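Local coordinates for protein alpha-galactosidase (Thermus thermophilus, PDB 6LCJ) that probably hydrolyses terminal alpha-galactosyl units from oligosaccharides, as a thermostable glycoside hydrolase of family 36 assembled into hexamers, at residues E[140-143]-E[144-148]; E[290-293]-E[294-298]; E[388-391]-E[392-395]. All blocks are in the same frame, centred on the assembly; numbering follows the deposited sequence.

Interaction 1 (E[140-143]-E[144-148])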
loop_
_atom_site.group_PDB
_atom_site.type_symbol
_atom_site.label_atom_id
_atom_site.label_comp_id
_atom_site.label_asym_id
_atom_site.label_seq_id
_atom_site.Cartn_x
_atom_site.Cartn_y
_atom_site.Cartn_z
ATOM N N GLU E 140 33.261 18.305 29.481
ATOM C CA GLU E 140 33.267 17.893 28.080
ATOM C C GLU E 140 34.681 17.828 27.509
ATOM O O GLU E 140 35.092 16.808 26.948
ATOM C CB GLU E 140 32.408 18.869 27.280
ATOM C CG GLU E 140 31.804 18.311 26.018
ATOM C CD GLU E 140 30.790 19.267 25.408
ATOM O OE1 GLU E 140 29.643 19.335 25.916
ATOM O OE2 GLU E 140 31.150 19.966 24.431
ATOM N N GLU E 141 35.449 18.910 27.658
ATOM C CA GLU E 141 36.745 18.996 26.994
ATOM C C GLU E 141 37.757 18.033 27.604
ATOM O O GLU E 141 38.578 17.446 26.884
ATOM C CB GLU E 141 37.259 20.436 27.038
ATOM C CG GLU E 141 36.798 21.278 25.834
ATOM C CD GLU E 141 36.766 22.791 26.116
ATOM O OE1 GLU E 141 35.657 23.328 26.382
ATOM O OE2 GLU E 141 37.842 23.444 26.059
ATOM N N GLU E 142 37.725 17.847 28.924
ATOM C CA GLU E 142 38.692 16.930 29.514
ATOM C C GLU E 142 38.404 15.500 29.086
ATOM O O GLU E 142 39.324 14.732 28.778
ATOM C CB GLU E 142 38.698 17.051 31.038
ATOM C CG GLU E 142 39.859 16.285 31.728
ATOM C CD GLU E 142 41.151 16.162 30.872
ATOM O OE1 GLU E 142 41.699 17.215 30.438
ATOM O OE2 GLU E 142 41.612 15.005 30.632
ATOM N N VAL E 143 37.126 15.142 29.023
ATOM C CA VAL E 143 36.725 13.767 28.762
ATOM C C VAL E 143 37.105 13.357 27.333
ATOM O O VAL E 143 37.615 12.251 27.103
ATOM C CB VAL E 143 35.216 13.648 29.083
ATOM C CG1 VAL E 143 34.404 13.177 27.932
ATOM C CG2 VAL E 143 34.981 12.804 30.321
ATOM N N PHE E 144 36.952 14.268 26.363
ATOM C CA PHE E 144 37.356 13.956 24.993
ATOM C C PHE E 144 38.870 13.961 24.836
ATOM O O PHE E 144 39.417 13.182 24.046
ATOM C CB PHE E 144 36.715 14.936 24.016
ATOM C CG PHE E 144 35.335 14.547 23.617
ATOM C CD1 PHE E 144 34.249 14.909 24.403
ATOM C CD2 PHE E 144 35.122 13.778 22.479
ATOM C CE1 PHE E 144 32.970 14.536 24.050
ATOM C CE2 PHE E 144 33.842 13.395 22.104
ATOM C CZ PHE E 144 32.761 13.778 22.888
ATOM N N ALA E 145 39.563 14.838 25.568
ATOM C CA ALA E 145 41.023 14.828 25.546
ATOM C C ALA E 145 41.588 13.546 26.158
ATOM O O ALA E 145 42.642 13.065 25.728
ATOM C CB ALA E 145 41.561 16.057 26.276
ATOM N N ALA E 146 40.900 12.972 27.148
ATOM C CA ALA E 146 41.391 11.743 27.759
ATOM C C ALA E 146 41.168 10.541 26.850
ATOM O O ALA E 146 41.971 9.606 26.859
ATOM C CB ALA E 146 40.724 11.527 29.120
ATOM N N TYR E 147 40.085 10.547 26.070
ATOM C CA TYR E 147 39.879 9.503 25.069
ATOM C C TYR E 147 40.941 9.581 23.978
ATOM O O TYR E 147 41.515 8.558 23.584
ATOM C CB TYR E 147 38.464 9.624 24.478
ATOM C CG TYR E 147 38.099 8.650 23.362
ATOM C CD1 TYR E 147 38.358 7.284 23.471
ATOM C CD2 TYR E 147 37.468 9.102 22.208
ATOM C CE1 TYR E 147 38.008 6.406 22.454
ATOM C CE2 TYR E 147 37.117 8.235 21.184
ATOM C CZ TYR E 147 37.385 6.890 21.313
ATOM O OH TYR E 147 37.027 6.038 20.291
ATOM N N ALA E 148 41.228 10.793 23.488
ATOM C CA ALA E 148 42.178 10.939 22.386
ATOM C C ALA E 148 43.557 10.392 22.743
ATOM O O ALA E 148 44.246 9.851 21.868
ATOM C CB ALA E 148 42.273 12.405 21.959
#
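E140 and F144 open a run of four successive i to i+4 backbone bonds along helix 140-149, from F144 N to E140 O at 3.2 Å through A145 N to E141 O and A146 N to E142 O to Y147 N and V143 O, also 3.2 Å. With CG on the backbone-N side of F144, its chi1 of -84° brings the CD1 edge of the phenyl ring back to the first turn. This CD1 sits 3.3 Å from E140 O, which lies at the ring edge and in its plane, so this carbonyl meets both the amide and the ring of F144. V143 reaches the same ring more obliquely: its CG1 is 3.9 Å from CD1 of F144. The carboxylate of E140 itself points out of the contact, to a salt bridge with R97. On another side of the helix E142 bends at chi2 (30°), which draws OE2 back to 3.9 Å from A146 CB; the same oxygen has a long, weak ion pair with R149. A145 CB rests 3.3 Å from E141 O. Y147 sends its ring away from the first turn and gives its OH to a hydrogen bond with A108 O. V143, F144 and Y147 lie against L105 of strand 102-108, while F144 meets the F46 ring edge-to-face. The helix is amphipathic, with exposed E141 and E142 on one side and V143, F144 and Y147 buried on the other; it packs on the N-terminal beta-sandwich, and the chain runs on from it to the first strand of the TIM barrel, 161-164, as in GH36 enzymes.

Interaction 2 (E[290-293]-E[294-298])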
loop_
_atom_site.group_PDB
_atom_site.type_symbol
_atom_site.label_atom_id
_atom_site.label_comp_id
_atom_site.label_asym_id
_atom_site.label_seq_id
_atom_site.Cartn_x
_atom_site.Cartn_y
_atom_site.Cartn_z
ATOM N N VAL E 290 50.915 5.302 -5.081
ATOM C CA VAL E 290 51.765 6.081 -4.194
ATOM C C VAL E 290 53.211 6.037 -4.667
ATOM O O VAL E 290 53.874 7.073 -4.789
ATOM C CB VAL E 290 51.624 5.578 -2.751
ATOM C CG1 VAL E 290 52.701 6.187 -1.886
ATOM C CG2 VAL E 290 50.224 5.910 -2.214
ATOM N N ARG E 291 53.725 4.834 -4.944
ATOM C CA ARG E 291 55.093 4.705 -5.444
ATOM C C ARG E 291 55.298 5.484 -6.749
ATOM O O ARG E 291 56.304 6.184 -6.910
ATOM C CB ARG E 291 55.443 3.224 -5.617
ATOM C CG ARG E 291 55.473 2.474 -4.287
ATOM C CD ARG E 291 55.906 1.008 -4.431
ATOM N NE ARG E 291 55.982 0.285 -3.150
ATOM C CZ ARG E 291 56.691 0.670 -2.074
ATOM N NH1 ARG E 291 57.399 1.796 -2.084
ATOM N NH2 ARG E 291 56.688 -0.072 -0.965
ATOM N N LYS E 292 54.351 5.403 -7.684
ATOM C CA LYS E 292 54.505 6.184 -8.910
ATOM C C LYS E 292 54.548 7.691 -8.626
ATOM O O LYS E 292 55.320 8.426 -9.257
ATOM C CB LYS E 292 53.387 5.858 -9.891
ATOM C CG LYS E 292 53.254 6.860 -10.993
ATOM C CD LYS E 292 52.392 6.335 -12.123
ATOM C CE LYS E 292 51.048 5.874 -11.602
ATOM N NZ LYS E 292 49.990 5.984 -12.628
ATOM N N ALA E 293 53.730 8.177 -7.681
ATOM C CA ALA E 293 53.698 9.614 -7.414
ATOM C C ALA E 293 55.000 10.092 -6.777
ATOM O O ALA E 293 55.501 11.169 -7.119
ATOM C CB ALA E 293 52.502 9.971 -6.529
ATOM N N LEU E 294 55.562 9.306 -5.852
ATOM C CA LEU E 294 56.853 9.659 -5.263
ATOM C C LEU E 294 57.933 9.715 -6.326
ATOM O O LEU E 294 58.747 10.647 -6.348
ATOM C CB LEU E 294 57.256 8.663 -4.185
ATOM C CG LEU E 294 56.430 8.492 -2.923
ATOM C CD1 LEU E 294 57.295 7.913 -1.836
ATOM C CD2 LEU E 294 55.818 9.804 -2.477
ATOM N N ALA E 295 57.956 8.728 -7.223
ATOM C CA ALA E 295 58.958 8.726 -8.282
ATOM C C ALA E 295 58.801 9.939 -9.175
ATOM O O ALA E 295 59.788 10.458 -9.703
ATOM C CB ALA E 295 58.863 7.445 -9.104
ATOM N N TRP E 296 57.569 10.412 -9.338
ATOM C CA TRP E 296 57.303 11.604 -10.128
ATOM C C TRP E 296 57.853 12.873 -9.492
ATOM O O TRP E 296 57.980 13.881 -10.191
ATOM C CB TRP E 296 55.800 11.753 -10.327
ATOM C CG TRP E 296 55.273 10.959 -11.455
ATOM C CD1 TRP E 296 55.993 10.364 -12.435
ATOM C CD2 TRP E 296 53.890 10.683 -11.736
ATOM N NE1 TRP E 296 55.149 9.721 -13.313
ATOM C CE2 TRP E 296 53.853 9.904 -12.904
ATOM C CE3 TRP E 296 52.683 11.022 -11.108
ATOM C CZ2 TRP E 296 52.657 9.454 -13.465
ATOM C CZ3 TRP E 296 51.502 10.576 -11.660
ATOM C CH2 TRP E 296 51.496 9.795 -12.833
ATOM N N GLY E 297 58.148 12.864 -8.191
ATOM C CA GLY E 297 58.584 14.064 -7.498
ATOM C C GLY E 297 57.633 14.592 -6.437
ATOM O O GLY E 297 58.017 15.511 -5.691
ATOM N N TYR E 298 56.418 14.045 -6.326
ATOM C CA TYR E 298 55.472 14.486 -5.305
ATOM C C TYR E 298 55.734 13.763 -3.994
ATOM O O TYR E 298 55.829 12.534 -3.976
ATOM C CB TYR E 298 54.037 14.227 -5.765
ATOM C CG TYR E 298 53.717 14.901 -7.070
ATOM C CD1 TYR E 298 54.061 14.312 -8.282
ATOM C CD2 TYR E 298 53.104 16.145 -7.098
ATOM C CE1 TYR E 298 53.786 14.935 -9.474
ATOM C CE2 TYR E 298 52.816 16.768 -8.294
ATOM C CZ TYR E 298 53.165 16.162 -9.471
ATOM O OH TYR E 298 52.880 16.779 -10.656
#
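A Schellman motif closes the C-terminal end of helix 280-296, with Y298 N bonded back to A293 O at 3.1 Å and G297 N to L294 O at 2.9 Å inside that wider turn. G297 takes up the positive phi of the turn (114°), where, lacking a CB, it does not press on W296 O. Ahead of the cap the regular pattern holds, L294 N to V290 O, A295 N to R291 O and W296 N to K292 O. The side chains that carry the contact are K292 and W296, one turn apart and running side by side in the same direction. K292 lays its methylenes over a face of the indole in a CH-pi contact: CG stands 3.7 Å from the centroid of the W296 six-membered ring, 14° off its normal, and CD comes to 3.4 Å from CZ2. The chain then bends at chi3 (54°), past the ring's CH2 atom, toward a salt bridge with E207 and a hydrogen bond to W206 O. K292 O lies over the same face, 3.4 Å from W296 CG. This is an alpha-to-beta junction of the TIM barrel, where the chain passes straight from the cap into strand 298-303, beside strand 229-234; W296 and Y298 both touch L232 of that neighbour. The phenol of Y298 turns its edge to the helix end, with A293 O in the ring plane and 3.6 Å from CD1, and with W296 CB at the edge as well. L294 leans back along the helix until its CG is 3.5 Å from V290 O. Further out, Y298 OH bonds to M216 O, and G297 O accepts a hydrogen bond from R224 NE.

Interaction 3 (E[388-391]-E[392-395])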
loop_
_atom_site.group_PDB
_atom_site.type_symbol
_atom_site.label_atom_id
_atom_site.label_comp_id
_atom_site.label_asym_id
_atom_site.label_seq_id
_atom_site.Cartn_x
_atom_site.Cartn_y
_atom_site.Cartn_z
ATOM N N LEU E 388 34.461 21.698 14.188
ATOM C CA LEU E 388 34.421 22.154 15.571
ATOM C C LEU E 388 34.249 21.008 16.562
ATOM O O LEU E 388 34.699 21.114 17.711
ATOM C CB LEU E 388 33.296 23.173 15.754
ATOM C CG LEU E 388 33.640 24.597 15.332
ATOM C CD1 LEU E 388 32.388 25.426 15.098
ATOM C CD2 LEU E 388 34.550 25.234 16.372
ATOM N N HIS E 389 33.618 19.905 16.157
ATOM C CA HIS E 389 33.388 18.795 17.076
ATOM C C HIS E 389 34.418 17.692 16.928
ATOM O O HIS E 389 34.254 16.619 17.516
ATOM C CB HIS E 389 31.990 18.215 16.891
ATOM C CG HIS E 389 30.897 19.184 17.194
ATOM N ND1 HIS E 389 30.469 20.131 16.287
ATOM C CD2 HIS E 389 30.157 19.368 18.310
ATOM C CE1 HIS E 389 29.501 20.848 16.826
ATOM N NE2 HIS E 389 29.293 20.405 18.052
ATOM N N ARG E 390 35.475 17.926 16.156
ATOM C CA ARG E 390 36.534 16.945 16.005
ATOM C C ARG E 390 37.905 17.510 16.353
ATOM O O ARG E 390 38.922 16.877 16.033
ATOM C CB ARG E 390 36.512 16.378 14.582
ATOM C CG ARG E 390 35.376 15.396 14.364
ATOM C CD ARG E 390 35.272 14.963 12.916
ATOM N NE ARG E 390 34.448 13.768 12.761
ATOM C CZ ARG E 390 33.765 13.483 11.658
ATOM N NH1 ARG E 390 33.824 14.313 10.622
ATOM N NH2 ARG E 390 33.035 12.374 11.580
ATOM N N LEU E 391 37.964 18.676 17.011
ATOM C CA LEU E 391 39.256 19.297 17.286
ATOM C C LEU E 391 40.058 18.522 18.325
ATOM O O LEU E 391 41.288 18.621 18.324
ATOM C CB LEU E 391 39.064 20.744 17.720
ATOM C CG LEU E 391 38.520 21.671 16.630
ATOM C CD1 LEU E 391 38.190 23.021 17.189
ATOM C CD2 LEU E 391 39.536 21.802 15.505
ATOM N N TRP E 392 39.396 17.713 19.166
ATOM C CA TRP E 392 40.091 16.852 20.118
ATOM C C TRP E 392 41.041 15.880 19.434
ATOM O O TRP E 392 41.926 15.332 20.092
ATOM C CB TRP E 392 39.088 16.072 20.983
ATOM C CG TRP E 392 37.965 15.443 20.213
ATOM C CD1 TRP E 392 36.844 16.059 19.751
ATOM C CD2 TRP E 392 37.859 14.066 19.809
ATOM N NE1 TRP E 392 36.050 15.161 19.073
ATOM C CE2 TRP E 392 36.649 13.930 19.102
ATOM C CE3 TRP E 392 38.671 12.942 19.976
ATOM C CZ2 TRP E 392 36.235 12.721 18.564
ATOM C CZ3 TRP E 392 38.263 11.752 19.448
ATOM C CH2 TRP E 392 37.054 11.642 18.744
ATOM N N LEU E 393 40.900 15.657 18.134
ATOM C CA LEU E 393 41.843 14.806 17.419
ATOM C C LEU E 393 43.189 15.467 17.154
ATOM O O LEU E 393 44.049 14.832 16.540
ATOM C CB LEU E 393 41.243 14.348 16.093
ATOM C CG LEU E 393 40.100 13.393 16.378
ATOM C CD1 LEU E 393 39.248 13.251 15.137
ATOM C CD2 LEU E 393 40.640 12.058 16.875
ATOM N N MET E 394 43.387 16.723 17.571
ATOM C CA MET E 394 44.682 17.373 17.393
ATOM C C MET E 394 45.762 16.693 18.215
ATOM O O MET E 394 46.948 16.933 17.985
ATOM C CB MET E 394 44.585 18.849 17.774
ATOM C CG MET E 394 43.951 19.720 16.701
ATOM S SD MET E 394 43.712 21.364 17.364
ATOM C CE MET E 394 45.424 21.915 17.525
ATOM N N GLU E 395 45.359 15.864 19.177
ATOM C CA GLU E 395 46.272 14.981 19.881
ATOM C C GLU E 395 46.872 13.921 18.958
ATOM O O GLU E 395 47.987 13.443 19.198
ATOM C CB GLU E 395 45.511 14.313 21.026
ATOM C CG GLU E 395 46.314 13.294 21.802
ATOM C CD GLU E 395 47.359 13.931 22.709
ATOM O OE1 GLU E 395 47.294 15.169 22.954
ATOM O OE2 GLU E 395 48.248 13.180 23.183
#
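W392 turns its indole back along the chain to the carbonyl of H389 and places NE1 2.8 Å from H389 O, a hydrogen bond bent to 145° at the hydrogen. What brings the ring round is its chi1 of 46°, the crowded position between backbone N and carbonyl carbon. The donor sits above the H389 carbonyl plane, not on a lone pair, and the oxygen is at the ring edge, tilted 16° out of the indole plane. R390 O lies over one face of this ring, and L393 CG stands 3.8 Å above the indole plane, offset toward the rim. The backbone here forms 3-10 turns, with i to i+3 bonds from L393 N to R390 O at 3.1 Å and from M394 N to L391 O at 2.9 Å, in the loop that carries helix 380-388 on to barrel strand 398-400. L393 CD1 is 4.2 Å from R390 CB, and L393 CB is 3.4 Å from R390 O. M394 runs past the next carbonyl in the same manner, CG 3.3 Å from L391 O. R390 stretches out extended from CG to NE and delivers its guanidinium to V355 O and H48. H389 uses both ring nitrogens, ND1 with R385 O and NE2 with the hydroxyl of Y464.

How the interactions relate
Interactions 1 and 3 meet directly, their centres about 10 Å apart: F144 CD2 lies 3.7 Å from W392 CE2, and A148 packs on both W392 and E395. Together they join helix 140-149 to the loop ahead of strand 398-400, so an aromatic pair ties the helix that lies against the sandwich to a loop of the barrel. Interaction 2 sits on the other side of the chain's centre, about 38 Å from interaction 1 between centres, at the barrel's periphery. Interaction 3 is buried, the other two partly so. Chemistry follows place: at the periphery a partly exposed lysine lies on a tryptophan face, whereas nearer the chain's centre a tryptophan spends its N-H on a backbone carbonyl.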